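Local coordinates for putative ABC transporter, ATP-binding protein ComA (Streptococcus mutans, PDB 3K8U), which carries a peptidase domain of the C39 family, in the papain-like clan CA, as part of a putative ATP-binding cassette transporter, at residues Y37-L41 against S42-K46; T120-S123 against K124-Q128. All coordinates share one frame; numbering follows the deposited sequence.

Overall arrangement
Contacts 1 and 2 are local turns at two helix ends, one where a helix stops and one where a helix starts. Contact 1 comes first along the chain. It closes helix 35-41 and leads into the loop before helix 51-60, in the helical part of the domain. Contact 2 follows much later, where the edge strand 120-123 of the antiparallel sheet passes into helix 124-130. Their centres are 28 Å apart, their nearest atoms about 20 Å, and they lie on opposite sides of the chain's centre. They share no helix or strand. Both belong to one papain-like C39 peptidase domain; contact 1 sits among its helices and contact 2 at the edge of its sheet.

Contact 1: residues Y37-L41 against S42-K46; sequences YLREL and SKTNK
L38 and S42, and R39 and T44, meet where helix 35-41 ends and the chain turns out into a loop. K43 takes a positive phi of 59° and breaks the helix. Two backbone bonds then run back into the last turn. T44 N donates to R39 O at 3.0 Å. K43 N donates to E40 O at 3.2 Å, coming from above the carbonyl plane and not along a lone pair. This pair of bonds with the positive phi is a Schellman motif.

L38 O is gripped twice by one residue. S42 OG donates to it at 2.7 Å and S42 N at 2.9 Å, from opposite faces of the carbonyl plane. The serine hydroxyl reaches back because OG sits between the backbone N and the carbonyl carbon (chi1 61°). T44 OG1 lies 2.7 Å from S42 OG and is hydrogen-bonded to T49 OG1; the three hydroxyls form a small polar cluster.

T44 CB presses on the R39 chain, with R39 CG 3.6 Å from T44 CB. The two side chains cross at about a right angle. R39 then bends away, and its guanidinium group makes a salt bridge with D16. L38 turns its side chain to P19, L22 and A23 of helix 17-28. A water bridges the turn, donating to T44 O at 2.8 Å and, weakly, to R39 O. A second water donates to E40 O at 2.9 Å.

Every carbonyl from L38 to E40 therefore has a donor although the helix stops here. L38 O keeps its ordinary helix bond from S42 N and gains the buried serine hydroxyl. R39 O and E40 O are served by T44 N and K43 N, with a water also donating to E40 O.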
loop_
_atom_site.group_PDB
_atom_site.type_symbol
_atom_site.label_atom_id
_atom_site.label_comp_id
_atom_site.label_asym_id
_atom_site.label_seq_id
_atom_site.Cartn_x
_atom_site.Cartn_y
_atom_site.Cartn_z
ATOM N N TYR A 37 0.205 -4.621 -16.113
ATOM C CA TYR A 37 0.667 -3.319 -16.587
ATOM C C TYR A 37 1.513 -2.607 -15.529
ATOM O O TYR A 37 2.591 -2.092 -15.831
ATOM C CB TYR A 37 -0.534 -2.452 -16.966
ATOM C CG TYR A 37 -0.201 -1.050 -17.430
ATOM C CD1 TYR A 37 0.462 -0.830 -18.637
ATOM C CD2 TYR A 37 -0.583 0.060 -16.677
ATOM C CE1 TYR A 37 0.731 0.460 -19.086
ATOM C CE2 TYR A 37 -0.318 1.354 -17.114
ATOM C CZ TYR A 37 0.337 1.547 -18.318
ATOM O OH TYR A 37 0.596 2.825 -18.756
ATOM N N LEU A 38 1.023 -2.581 -14.293
ATOM C CA LEU A 38 1.744 -1.922 -13.206
ATOM C C LEU A 38 3.017 -2.664 -12.824
ATOM O O LEU A 38 3.987 -2.050 -12.381
ATOM C CB LEU A 38 0.837 -1.728 -11.987
ATOM C CG LEU A 38 -0.353 -0.796 -12.234
ATOM C CD1 LEU A 38 -1.160 -0.642 -10.961
ATOM C CD2 LEU A 38 0.145 0.561 -12.713
ATOM N N ARG A 39 3.022 -3.978 -13.022
ATOM C CA ARG A 39 4.195 -4.796 -12.722
ATOM C C ARG A 39 5.340 -4.324 -13.613
ATOM O O ARG A 39 6.483 -4.192 -13.165
ATOM C CB ARG A 39 3.901 -6.273 -13.002
ATOM C CG ARG A 39 5.022 -7.228 -12.599
ATOM C CD ARG A 39 4.798 -8.629 -13.159
ATOM N NE ARG A 39 3.538 -9.213 -12.705
ATOM C CZ ARG A 39 2.566 -9.628 -13.512
ATOM N NH1 ARG A 39 2.694 -9.526 -14.831
ATOM N NH2 ARG A 39 1.473 -10.174 -13.001
ATOM N N GLU A 40 5.018 -4.064 -14.878
ATOM C CA GLU A 40 6.001 -3.595 -15.848
ATOM C C GLU A 40 6.446 -2.158 -15.553
ATOM O O GLU A 40 7.643 -1.858 -15.567
ATOM C CB GLU A 40 5.431 -3.712 -17.269
ATOM C CG GLU A 40 6.296 -3.104 -18.379
ATOM C CD GLU A 40 7.708 -3.669 -18.435
ATOM O OE1 GLU A 40 7.912 -4.849 -18.071
ATOM O OE2 GLU A 40 8.621 -2.925 -18.855
ATOM N N LEU A 41 5.485 -1.289 -15.245
ATOM C CA LEU A 41 5.769 0.114 -14.940
ATOM C C LEU A 41 6.598 0.323 -13.676
ATOM O O LEU A 41 7.359 1.289 -13.582
ATOM C CB LEU A 41 4.469 0.908 -14.817
ATOM C CG LEU A 41 4.051 1.785 -15.997
ATOM C CD1 LEU A 41 3.864 0.938 -17.245
ATOM C CD2 LEU A 41 2.771 2.527 -15.642
ATOM N N SER A 42 6.432 -0.565 -12.700
ATOM C CA SER A 42 7.163 -0.466 -11.436
ATOM C C SER A 42 8.471 -1.255 -11.417
ATOM O O SER A 42 9.144 -1.315 -10.387
ATOM C CB SER A 42 6.270 -0.918 -10.278
ATOM O OG SER A 42 5.884 -2.271 -10.435
ATOM N N LYS A 43 8.817 -1.870 -12.549
ATOM C CA LYS A 43 10.040 -2.666 -12.675
ATOM C C LYS A 43 10.085 -3.824 -11.671
ATOM O O LYS A 43 11.151 -4.197 -11.170
ATOM C CB LYS A 43 11.280 -1.769 -12.526
ATOM C CG LYS A 43 11.427 -0.736 -13.640
ATOM C CD LYS A 43 12.641 0.159 -13.421
ATOM C CE LYS A 43 12.891 1.068 -14.620
ATOM N NZ LYS A 43 11.719 1.934 -14.941
ATOM N N THR A 44 8.915 -4.389 -11.390
ATOM C CA THR A 44 8.785 -5.504 -10.456
ATOM C C THR A 44 9.471 -6.763 -10.981
ATOM O O THR A 44 9.261 -7.158 -12.126
ATOM C CB THR A 44 7.296 -5.822 -10.195
ATOM O OG1 THR A 44 6.662 -4.680 -9.611
ATOM C CG2 THR A 44 7.143 -7.013 -9.263
ATOM N N ASN A 45 10.305 -7.374 -10.145
ATOM C CA ASN A 45 11.008 -8.598 -10.519
ATOM C C ASN A 45 10.604 -9.755 -9.605
ATOM O O ASN A 45 9.611 -9.658 -8.879
ATOM C CB ASN A 45 12.532 -8.385 -10.500
ATOM C CG ASN A 45 13.052 -7.885 -9.158
ATOM O OD1 ASN A 45 12.526 -8.230 -8.100
ATOM N ND2 ASN A 45 14.106 -7.078 -9.202
ATOM N N LYS A 46 11.371 -10.843 -9.646
ATOM C CA LYS A 46 11.104 -12.026 -8.826
ATOM C C LYS A 46 11.008 -11.698 -7.334
ATOM O O LYS A 46 10.144 -12.225 -6.631
ATOM C CB LYS A 46 12.193 -13.082 -9.052
ATOM C CG LYS A 46 12.053 -14.325 -8.179
ATOM C CD LYS A 46 13.263 -15.239 -8.308
ATOM C CE LYS A 46 13.229 -16.360 -7.275
ATOM N NZ LYS A 46 12.047 -17.256 -7.435
HETATM O O HOH W 1 8.792 -6.174 -14.679
HETATM O O HOH W 2 9.326 0.225 -16.803
#

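Contact 2: residues T120-S123 against K124-Q128; sequences TRMS and KERFQ
M122 lays its side chain over the first turn of helix 124-130, across R126 and against F127. It crosses each of these two side chains at about a right angle. CG and SD both run out anti (chi1 -176°, chi2 177°), which brings the sulfur to the base of F127; the bend beyond it turns only the terminal methyl. M122 CG meets R126 CG at 3.9 Å, so the arginine adds its aliphatic part here while its charged end leads away. M122 SD lies 3.8 Å from F127 CA and 3.9 Å from F127 CB. The sulfur also sits at the edge of the phenyl ring, 5.4 Å from SD to the ring centroid and nearly in the ring plane. This is a Met-aromatic contact.

S123 turns the chain from strand to helix. Its OG accepts from R126 N at 3.1 Å, a capping bond. The hydroxyl is held between the backbone N and the carbonyl carbon, which points it at the first turn. R126 CB packs close beside it, 3.2 Å from S123 OG. The carbonyl of the same residue takes the next amide: F127 N donates to S123 O at 3.1 Å, almost straight at 173°. One serine thus receives two amides of the first turn.

Around the contact, F127 rests on V86, V88, Y98 and L108 of the sheet, and its ring meets that of W131. K124 extends to hydrogen-bond N105 O.

S123 is the N-cap, M122 comes just before it, and F127 is the fourth residue of the helix. The apolar contact between M122 and F127, spanning the serine cap, is a hydrophobic staple; it joins the edge strand of the antiparallel sheet to the helix that follows.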
loop_
_atom_site.group_PDB
_atom_site.type_symbol
_atom_site.label_atom_id
_atom_site.label_comp_id
_atom_site.label_asym_id
_atom_site.label_seq_id
_atom_site.Cartn_x
_atom_site.Cartn_y
_atom_site.Cartn_z
ATOM N N THR A 120 -9.158 -5.985 6.036
ATOM C CA THR A 120 -9.415 -6.436 7.397
ATOM C C THR A 120 -9.008 -5.396 8.439
ATOM O O THR A 120 -8.368 -4.396 8.119
ATOM C CB THR A 120 -8.638 -7.751 7.679
ATOM O OG1 THR A 120 -8.950 -8.233 8.990
ATOM C CG2 THR A 120 -7.128 -7.520 7.578
ATOM N N ARG A 121 -9.458 -5.608 9.671
ATOM C CA ARG A 121 -9.099 -4.732 10.775
ATOM C C ARG A 121 -7.865 -5.361 11.415
ATOM O O ARG A 121 -7.770 -6.587 11.512
ATOM C CB ARG A 121 -10.232 -4.655 11.801
ATOM C CG ARG A 121 -11.415 -3.820 11.362
ATOM C CD ARG A 121 -12.493 -3.801 12.434
ATOM N NE ARG A 121 -13.511 -2.794 12.152
ATOM C CZ ARG A 121 -13.565 -1.597 12.730
ATOM N NH1 ARG A 121 -12.657 -1.243 13.633
ATOM N NH2 ARG A 121 -14.526 -0.745 12.395
ATOM N N MET A 122 -6.914 -4.525 11.814
ATOM C CA MET A 122 -5.682 -4.994 12.440
ATOM C C MET A 122 -5.393 -4.115 13.651
ATOM O O MET A 122 -5.524 -2.893 13.578
ATOM C CB MET A 122 -4.512 -4.904 11.447
ATOM C CG MET A 122 -3.188 -5.453 11.977
ATOM S SD MET A 122 -1.832 -5.421 10.758
ATOM C CE MET A 122 -2.284 -6.833 9.719
ATOM N N SER A 123 -5.004 -4.732 14.763
ATOM C CA SER A 123 -4.703 -3.964 15.965
ATOM C C SER A 123 -3.501 -3.070 15.687
ATOM O O SER A 123 -2.630 -3.417 14.881
ATOM C CB SER A 123 -4.391 -4.888 17.145
ATOM O OG SER A 123 -3.152 -5.547 16.970
ATOM N N LYS A 124 -3.475 -1.903 16.322
ATOM C CA LYS A 124 -2.363 -0.978 16.138
ATOM C C LYS A 124 -1.054 -1.608 16.610
ATOM O O LYS A 124 0.000 -1.347 16.040
ATOM C CB LYS A 124 -2.642 0.345 16.852
ATOM C CG LYS A 124 -3.701 1.179 16.138
ATOM C CD LYS A 124 -4.062 2.445 16.884
ATOM C CE LYS A 124 -5.058 3.258 16.068
ATOM N NZ LYS A 124 -5.690 4.351 16.847
ATOM N N GLU A 125 -1.147 -2.490 17.605
ATOM C CA GLU A 125 0.015 -3.189 18.159
ATOM C C GLU A 125 0.645 -4.113 17.120
ATOM O O GLU A 125 1.859 -4.108 16.927
ATOM C CB GLU A 125 -0.407 -4.041 19.357
ATOM C CG GLU A 125 0.539 -3.979 20.538
ATOM C CD GLU A 125 0.211 -2.841 21.489
ATOM O OE1 GLU A 125 0.344 -3.035 22.718
ATOM O OE2 GLU A 125 -0.189 -1.757 21.012
ATOM N N ARG A 126 -0.192 -4.932 16.485
ATOM C CA ARG A 126 0.255 -5.875 15.460
ATOM C C ARG A 126 0.876 -5.123 14.288
ATOM O O ARG A 126 1.957 -5.476 13.808
ATOM C CB ARG A 126 -0.932 -6.699 14.950
ATOM C CG ARG A 126 -0.593 -7.674 13.825
ATOM C CD ARG A 126 -0.106 -9.007 14.361
ATOM N NE ARG A 126 -1.159 -9.693 15.109
ATOM C CZ ARG A 126 -1.161 -10.993 15.389
ATOM N NH1 ARG A 126 -0.163 -11.768 14.985
ATOM N NH2 ARG A 126 -2.166 -11.518 16.078
ATOM N N PHE A 127 0.169 -4.098 13.819
ATOM C CA PHE A 127 0.639 -3.290 12.701
ATOM C C PHE A 127 1.995 -2.652 13.016
ATOM O O PHE A 127 2.918 -2.699 12.204
ATOM C CB PHE A 127 -0.379 -2.205 12.374
ATOM C CG PHE A 127 0.019 -1.339 11.220
ATOM C CD1 PHE A 127 -0.155 -1.782 9.914
ATOM C CD2 PHE A 127 0.568 -0.079 11.435
ATOM C CE1 PHE A 127 0.214 -0.982 8.836
ATOM C CE2 PHE A 127 0.938 0.725 10.369
ATOM C CZ PHE A 127 0.762 0.275 9.067
ATOM N N GLN A 128 2.096 -2.048 14.196
ATOM C CA GLN A 128 3.336 -1.406 14.639
ATOM C C GLN A 128 4.518 -2.386 14.600
ATOM O O GLN A 128 5.643 -2.005 14.270
ATOM C CB GLN A 128 3.137 -0.855 16.055
ATOM C CG GLN A 128 4.308 -0.055 16.611
ATOM C CD GLN A 128 3.961 0.615 17.929
ATOM O OE1 GLN A 128 4.093 1.829 18.070
ATOM N NE2 GLN A 128 3.492 -0.171 18.888
#